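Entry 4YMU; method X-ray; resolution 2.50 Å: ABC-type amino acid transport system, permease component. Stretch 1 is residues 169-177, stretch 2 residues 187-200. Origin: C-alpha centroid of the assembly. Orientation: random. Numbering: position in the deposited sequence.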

ATOM      1  N   ALA C 169     -20.240 -36.289  -8.405  1.00 88.87           N
ATOM      2  CA  ALA C 169     -21.526 -35.674  -8.754  1.00 89.18           C
ATOM      3  C   ALA C 169     -21.729 -34.252  -8.200  1.00 94.75           C
ATOM      4  O   ALA C 169     -22.708 -33.982  -7.491  1.00 96.12           O
ATOM      5  CB  ALA C 169     -22.668 -36.566  -8.330  1.00 80.12           C
ATOM      6  N   ASP C 170     -20.826 -33.342  -8.549  1.00 97.82           N
ATOM      7  CA  ASP C 170     -20.932 -31.965  -8.094  1.00 98.70           C
ATOM      8  C   ASP C 170     -21.986 -31.250  -8.926  1.00104.67           C
ATOM      9  O   ASP C 170     -22.752 -31.881  -9.649  1.00108.96           O
ATOM     10  CB  ASP C 170     -19.594 -31.244  -8.249  1.00 94.80           C
ATOM     11  CG  ASP C 170     -19.285 -30.907  -9.702  1.00102.92           C
ATOM     12  OD1 ASP C 170     -19.623 -31.722 -10.594  1.00107.30           O
ATOM     13  OD2 ASP C 170     -18.752 -29.806  -9.966  1.00106.85           O
ATOM     14  N   LEU C 171     -22.014 -29.930  -8.836  1.00104.43           N
ATOM     15  CA  LEU C 171     -22.977 -29.144  -9.575  1.00101.53           C
ATOM     16  C   LEU C 171     -22.685 -29.179 -11.087  1.00 98.68           C
ATOM     17  O   LEU C 171     -23.601 -29.074 -11.912  1.00 96.14           O
ATOM     18  CB  LEU C 171     -22.971 -27.709  -9.045  1.00102.31           C
ATOM     19  CG  LEU C 171     -23.785 -26.657  -9.789  1.00106.44           C
ATOM     20  CD1 LEU C 171     -25.270 -26.923  -9.629  1.00107.19           C
ATOM     21  CD2 LEU C 171     -23.420 -25.260  -9.285  1.00116.69           C
ATOM     22  N   THR C 172     -21.415 -29.324 -11.454  1.00 92.22           N
ATOM     23  CA  THR C 172     -21.035 -29.281 -12.864  1.00 90.66           C
ATOM     24  C   THR C 172     -21.367 -30.609 -13.565  1.00 97.85           C
ATOM     25  O   THR C 172     -21.813 -30.636 -14.725  1.00 91.45           O
ATOM     26  CB  THR C 172     -19.536 -28.934 -13.016  1.00 82.04           C
ATOM     27  OG1 THR C 172     -19.327 -27.571 -12.629  1.00 93.79           O
ATOM     28  CG2 THR C 172     -19.086 -29.085 -14.448  1.00 76.00           C
ATOM     29  N   ARG C 173     -21.186 -31.704 -12.828  1.00 98.38           N
ATOM     30  CA  ARG C 173     -21.437 -33.047 -13.345  1.00 96.61           C
ATOM     31  C   ARG C 173     -22.884 -33.212 -13.801  1.00 95.41           C
ATOM     32  O   ARG C 173     -23.153 -33.958 -14.740  1.00 98.03           O
ATOM     33  CB  ARG C 173     -21.084 -34.091 -12.289  1.00 96.48           C
ATOM     34  CG  ARG C 173     -21.143 -35.531 -12.766  1.00101.67           C
ATOM     35  CD  ARG C 173     -20.457 -35.732 -14.116  1.00 98.92           C
ATOM     36  NE  ARG C 173     -19.800 -37.038 -14.180  1.00108.75           N
ATOM     37  CZ  ARG C 173     -20.433 -38.209 -14.265  1.00116.01           C
ATOM     38  NH1 ARG C 173     -21.761 -38.264 -14.299  1.00116.94           N
ATOM     39  NH2 ARG C 173     -19.734 -39.337 -14.312  1.00115.88           N
ATOM     40  N   GLN C 174     -23.803 -32.505 -13.140  1.00 95.12           N
ATOM     41  CA  GLN C 174     -25.226 -32.594 -13.448  1.00 91.44           C
ATOM     42  C   GLN C 174     -25.518 -32.429 -14.932  1.00 94.28           C
ATOM     43  O   GLN C 174     -26.342 -33.154 -15.481  1.00 95.32           O
ATOM     44  CB  GLN C 174     -26.035 -31.573 -12.644  1.00 83.16           C
ATOM     45  CG  GLN C 174     -25.878 -31.711 -11.144  1.00 85.06           C
ATOM     46  CD  GLN C 174     -26.021 -33.146 -10.659  1.00 94.69           C
ATOM     47  OE1 GLN C 174     -27.049 -33.795 -10.867  1.00 97.16           O
ATOM     48  NE2 GLN C 174     -24.982 -33.643  -9.995  1.00 95.38           N
ATOM     49  N   ALA C 175     -24.826 -31.508 -15.595  1.00 88.64           N
ATOM     50  CA  ALA C 175     -25.092 -31.274 -17.015  1.00 89.37           C
ATOM     51  C   ALA C 175     -24.905 -32.532 -17.881  1.00 97.33           C
ATOM     52  O   ALA C 175     -25.574 -32.700 -18.908  1.00 94.01           O
ATOM     53  CB  ALA C 175     -24.245 -30.162 -17.534  1.00 79.42           C
ATOM     54  N   ASP C 176     -23.980 -33.400 -17.481  1.00100.25           N
ATOM     55  CA  ASP C 176     -23.831 -34.668 -18.172  1.00 98.22           C
ATOM     56  C   ASP C 176     -25.086 -35.486 -17.916  1.00107.95           C
ATOM     57  O   ASP C 176     -25.808 -35.834 -18.862  1.00120.00           O
ATOM     58  CB  ASP C 176     -22.569 -35.422 -17.747  1.00 88.50           C
ATOM     59  CG  ASP C 176     -21.293 -34.817 -18.340  1.00104.30           C
ATOM     60  OD1 ASP C 176     -21.325 -34.272 -19.477  1.00103.05           O
ATOM     61  OD2 ASP C 176     -20.240 -34.921 -17.672  1.00112.75           O
ATOM     62  N   ILE C 177     -25.363 -35.737 -16.637  1.00 99.75           N
ATOM     63  CA  ILE C 177     -26.517 -36.524 -16.228  1.00 93.40           C
ATOM     64  C   ILE C 177     -27.778 -36.108 -16.994  1.00 93.83           C
ATOM     65  O   ILE C 177     -28.352 -36.904 -17.754  1.00 95.51           O
ATOM     66  CB  ILE C 177     -26.722 -36.395 -14.716  1.00 93.30           C
ATOM     67  CG1 ILE C 177     -25.507 -36.973 -13.987  1.00 93.94           C
ATOM     68  CG2 ILE C 177     -28.004 -37.073 -14.274  1.00 96.87           C
ATOM     69  CD1 ILE C 177     -25.611 -36.961 -12.469  1.00 95.17           C
ATOM     70  N   GLU C 187     -28.659 -25.581 -22.037  1.00 95.51           N
ATOM     71  CA  GLU C 187     -29.507 -25.064 -20.967  1.00 98.41           C
ATOM     72  C   GLU C 187     -29.065 -25.452 -19.537  1.00 97.45           C
ATOM     73  O   GLU C 187     -28.991 -24.587 -18.659  1.00 97.03           O
ATOM     74  CB  GLU C 187     -31.000 -25.354 -21.240  1.00 94.31           C
ATOM     75  CG  GLU C 187     -31.267 -26.504 -22.211  1.00108.02           C
ATOM     76  CD  GLU C 187     -31.314 -26.083 -23.681  1.00113.37           C
ATOM     77  OE1 GLU C 187     -30.426 -26.493 -24.459  1.00111.27           O
ATOM     78  OE2 GLU C 187     -32.262 -25.374 -24.076  1.00116.90           O
ATOM     79  N   PRO C 188     -28.730 -26.734 -19.297  1.00 91.55           N
ATOM     80  CA  PRO C 188     -28.251 -27.035 -17.934  1.00 97.74           C
ATOM     81  C   PRO C 188     -26.897 -26.377 -17.584  1.00 97.23           C
ATOM     82  O   PRO C 188     -26.625 -26.122 -16.415  1.00 97.34           O
ATOM     83  CB  PRO C 188     -28.130 -28.571 -17.931  1.00 93.19           C
ATOM     84  CG  PRO C 188     -27.993 -28.933 -19.356  1.00 82.21           C
ATOM     85  CD  PRO C 188     -28.822 -27.947 -20.123  1.00 75.10           C
ATOM     86  N   TYR C 189     -26.060 -26.119 -18.584  1.00 88.86           N
ATOM     87  CA  TYR C 189     -24.798 -25.446 -18.344  1.00 83.52           C
ATOM     88  C   TYR C 189     -25.057 -23.988 -17.983  1.00 90.43           C
ATOM     89  O   TYR C 189     -24.486 -23.490 -17.022  1.00 86.57           O
ATOM     90  CB  TYR C 189     -23.857 -25.562 -19.547  1.00 76.43           C
ATOM     91  CG  TYR C 189     -23.012 -26.808 -19.494  1.00 88.66           C
ATOM     92  CD1 TYR C 189     -22.359 -27.171 -18.323  1.00 81.45           C
ATOM     93  CD2 TYR C 189     -22.912 -27.661 -20.599  1.00 98.39           C
ATOM     94  CE1 TYR C 189     -21.588 -28.322 -18.266  1.00 93.37           C
ATOM     95  CE2 TYR C 189     -22.158 -28.825 -20.550  1.00 91.21           C
ATOM     96  CZ  TYR C 189     -21.503 -29.157 -19.384  1.00 98.51           C
ATOM     97  OH  TYR C 189     -20.752 -30.317 -19.322  1.00 93.13           O
ATOM     98  N   ILE C 190     -25.906 -23.309 -18.756  1.00 87.92           N
ATOM     99  CA  ILE C 190     -26.321 -21.959 -18.407  1.00 86.87           C
ATOM    100  C   ILE C 190     -26.849 -21.920 -16.975  1.00 95.21           C
ATOM    101  O   ILE C 190     -26.416 -21.095 -16.165  1.00 91.95           O
ATOM    102  CB  ILE C 190     -27.399 -21.436 -19.341  1.00 82.56           C
ATOM    103  CG1 ILE C 190     -26.818 -21.194 -20.735  1.00 85.99           C
ATOM    104  CG2 ILE C 190     -28.013 -20.189 -18.772  1.00 76.41           C
ATOM    105  CD1 ILE C 190     -25.814 -20.071 -20.809  1.00 81.28           C
ATOM    106  N   ILE C 191     -27.758 -22.836 -16.653  1.00 99.32           N
ATOM    107  CA  ILE C 191     -28.337 -22.886 -15.310  1.00100.86           C
ATOM    108  C   ILE C 191     -27.277 -23.091 -14.231  1.00101.61           C
ATOM    109  O   ILE C 191     -27.317 -22.472 -13.164  1.00 98.14           O
ATOM    110  CB  ILE C 191     -29.407 -23.990 -15.214  1.00 95.27           C
ATOM    111  CG1 ILE C 191     -30.624 -23.595 -16.045  1.00 90.26           C
ATOM    112  CG2 ILE C 191     -29.807 -24.263 -13.767  1.00 91.20           C
ATOM    113  CD1 ILE C 191     -31.809 -24.486 -15.813  1.00102.30           C
ATOM    114  N   ILE C 192     -26.329 -23.975 -14.508  1.00103.64           N
ATOM    115  CA  ILE C 192     -25.267 -24.263 -13.548  1.00 97.66           C
ATOM    116  C   ILE C 192     -24.337 -23.055 -13.361  1.00 90.31           C
ATOM    117  O   ILE C 192     -24.004 -22.695 -12.238  1.00 82.01           O
ATOM    118  CB  ILE C 192     -24.463 -25.508 -13.971  1.00 93.74           C
ATOM    119  CG1 ILE C 192     -25.303 -26.778 -13.793  1.00 95.26           C
ATOM    120  CG2 ILE C 192     -23.174 -25.614 -13.185  1.00 92.08           C
ATOM    121  CD1 ILE C 192     -24.772 -27.960 -14.578  1.00 86.75           C
ATOM    122  N   ALA C 193     -23.925 -22.444 -14.470  1.00 88.59           N
ATOM    123  CA  ALA C 193     -23.121 -21.233 -14.437  1.00 91.91           C
ATOM    124  C   ALA C 193     -23.828 -20.205 -13.563  1.00 98.79           C
ATOM    125  O   ALA C 193     -23.243 -19.704 -12.614  1.00 93.61           O
ATOM    126  CB  ALA C 193     -22.900 -20.687 -15.838  1.00 83.98           C
ATOM    127  N   ALA C 194     -25.102 -19.947 -13.860  1.00103.01           N
ATOM    128  CA  ALA C 194     -25.931 -19.053 -13.058  1.00 96.68           C
ATOM    129  C   ALA C 194     -25.885 -19.401 -11.566  1.00100.48           C
ATOM    130  O   ALA C 194     -25.724 -18.511 -10.728  1.00100.40           O
ATOM    131  CB  ALA C 194     -27.362 -19.050 -13.560  1.00 83.41           C
ATOM    132  N   ILE C 195     -26.014 -20.679 -11.223  1.00 92.83           N
ATOM    133  CA  ILE C 195     -25.936 -21.053  -9.812  1.00 94.31           C
ATOM    134  C   ILE C 195     -24.561 -20.694  -9.221  1.00 98.38           C
ATOM    135  O   ILE C 195     -24.474 -20.188  -8.095  1.00100.37           O
ATOM    136  CB  ILE C 195     -26.221 -22.556  -9.573  1.00 94.65           C
ATOM    137  CG1 ILE C 195     -27.634 -22.925 -10.018  1.00101.50           C
ATOM    138  CG2 ILE C 195     -26.086 -22.909  -8.111  1.00 91.90           C
ATOM    139  CD1 ILE C 195     -28.019 -24.358  -9.656  1.00 97.92           C
ATOM    140  N   TYR C 196     -23.495 -20.951  -9.980  1.00 94.05           N
ATOM    141  CA  TYR C 196     -22.140 -20.622  -9.532  1.00 87.94           C
ATOM    142  C   TYR C 196     -22.021 -19.125  -9.295  1.00 87.72           C
ATOM    143  O   TYR C 196     -21.442 -18.697  -8.308  1.00 92.82           O
ATOM    144  CB  TYR C 196     -21.076 -21.070 -10.549  1.00 81.36           C
ATOM    145  CG  TYR C 196     -20.601 -22.504 -10.375  1.00 82.37           C
ATOM    146  CD1 TYR C 196     -19.863 -22.878  -9.260  1.00 73.58           C
ATOM    147  CD2 TYR C 196     -20.893 -23.482 -11.331  1.00 83.04           C
ATOM    148  CE1 TYR C 196     -19.429 -24.187  -9.094  1.00 90.31           C
ATOM    149  CE2 TYR C 196     -20.463 -24.805 -11.175  1.00 93.41           C
ATOM    150  CZ  TYR C 196     -19.735 -25.155 -10.054  1.00 94.29           C
ATOM    151  OH  TYR C 196     -19.304 -26.463  -9.889  1.00 79.64           O
ATOM    152  N   PHE C 197     -22.596 -18.346 -10.199  1.00 85.26           N
ATOM    153  CA  PHE C 197     -22.544 -16.903 -10.134  1.00 97.15           C
ATOM    154  C   PHE C 197     -23.246 -16.396  -8.886  1.00 97.98           C
ATOM    155  O   PHE C 197     -22.685 -15.602  -8.124  1.00 84.09           O
ATOM    156  CB  PHE C 197     -23.189 -16.287 -11.361  1.00 99.62           C
ATOM    157  CG  PHE C 197     -23.078 -14.794 -11.400  1.00114.32           C
ATOM    158  CD1 PHE C 197     -21.864 -14.184 -11.685  1.00116.29           C
ATOM    159  CD2 PHE C 197     -24.175 -13.995 -11.117  1.00114.88           C
ATOM    160  CE1 PHE C 197     -21.754 -12.804 -11.717  1.00110.88           C
ATOM    161  CE2 PHE C 197     -24.069 -12.613 -11.145  1.00106.55           C
ATOM    162  CZ  PHE C 197     -22.858 -12.017 -11.445  1.00106.00           C
ATOM    163  N   VAL C 198     -24.480 -16.847  -8.688  1.00 96.03           N
ATOM    164  CA  VAL C 198     -25.253 -16.436  -7.525  1.00 94.28           C
ATOM    165  C   VAL C 198     -24.551 -16.826  -6.218  1.00 94.13           C
ATOM    166  O   VAL C 198     -24.554 -16.060  -5.249  1.00100.24           O
ATOM    167  CB  VAL C 198     -26.710 -16.940  -7.604  1.00 90.07           C
ATOM    168  CG1 VAL C 198     -27.310 -17.109  -6.228  1.00 89.38           C
ATOM    169  CG2 VAL C 198     -27.536 -15.975  -8.458  1.00 78.29           C
ATOM    170  N   MET C 199     -23.922 -17.996  -6.203  1.00 91.99           N
ATOM    171  CA  MET C 199     -23.145 -18.408  -5.035  1.00 94.61           C
ATOM    172  C   MET C 199     -21.976 -17.450  -4.783  1.00101.27           C
ATOM    173  O   MET C 199     -21.715 -17.035  -3.640  1.00103.29           O
ATOM    174  CB  MET C 199     -22.608 -19.820  -5.222  1.00 96.30           C
ATOM    175  CG  MET C 199     -23.082 -20.802  -4.180  1.00102.75           C
ATOM    176  SD  MET C 199     -22.223 -22.363  -4.408  1.00127.14           S
ATOM    177  CE  MET C 199     -22.253 -22.470  -6.204  1.00 77.05           C
ATOM    178  N   THR C 200     -21.268 -17.127  -5.863  1.00 89.84           N
ATOM    179  CA  THR C 200     -20.126 -16.241  -5.804  1.00 91.73           C
ATOM    180  C   THR C 200     -20.537 -14.891  -5.213  1.00101.52           C
ATOM    181  O   THR C 200     -19.927 -14.423  -4.255  1.00108.54           O
ATOM    182  CB  THR C 200     -19.514 -16.045  -7.205  1.00 90.79           C
ATOM    183  OG1 THR C 200     -18.636 -17.136  -7.498  1.00 87.31           O
ATOM    184  CG2 THR C 200     -18.736 -14.718  -7.288  1.00101.45           C
TER

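The contact is a small, largely apolar packing of the segment around Leu171 and Ala175 against one side of the 187-200 helix, with two tyrosine rings covered by aliphatic groups and a single hydrogen bond across it, between Thr172 and Tyr196. About 482 Å² of surface is buried, both sides summed, and the backbones come closest near Ala175 and Pro188, whose CA atoms lie 5.4 Å apart.

Leu171 is the most heavily covered residue. Its CA-to-CB bond points toward the helix, and the t, p rotamer lays CD2 over the face of Tyr196, 3.7 Å from the ring centroid and 17° off the ring normal, a CH-pi arrangement. The same methyl meets Ile195, with Leu171 CD2 3.7 Å from Ile195 CG2, while Leu171 CG packs 3.6 Å from Ile192 CG2. Leucine thus sits among side chains from successive turns of the helix.

Ala175 repeats the theme one turn further along. Its CB lies over a face of Tyr189, 3.5 Å from the ring centroid and 20° off the normal, and its small side chain accompanies the close backbone approach at Pro188, where the two CB atoms are 4.2 Å apart. Ile192 bridges the two sites: its CD1 reaches 3.7 Å from Ala175 CB and only 3.1 Å from Leu171 O, a tight approach of a methyl to a carbonyl oxygen.

The polar link lies at the edge of the Tyr196 ring. Thr172 OG1 and Tyr196 OH are hydrogen-bonded at 3.0 Å, and either hydroxyl could be the donor. Tyr196 therefore uses its face for leucine and its hydroxyl for threonine, so that neighbouring residues of the first stretch engage the same side chain in different ways. Asp170 OD2 is also near, 3.4 Å from Tyr196 OH, but the angle is too poor for a hydrogen bond.

Asp170 instead organises its own segment. Its carboxylate accepts hydrogen bonds from the backbone at the start of the following turn, with Arg173 N 2.7 Å from Asp170 OD1 and Thr172 N 3.1 Å from Asp170 OD2. Gln174 NE2 donates to Asp170 O at 2.9 Å in a nearly linear bond (174°), its side-chain end leading away from the helix. These bonds tie together the backbone that carries Leu171 and Thr172. The partner helix is regular throughout, its successive i to i+4 backbone bonds measuring 2.8 to 2.9 Å from N to O, from Ile191 N to Glu187 O through Thr200 N to Tyr196 O.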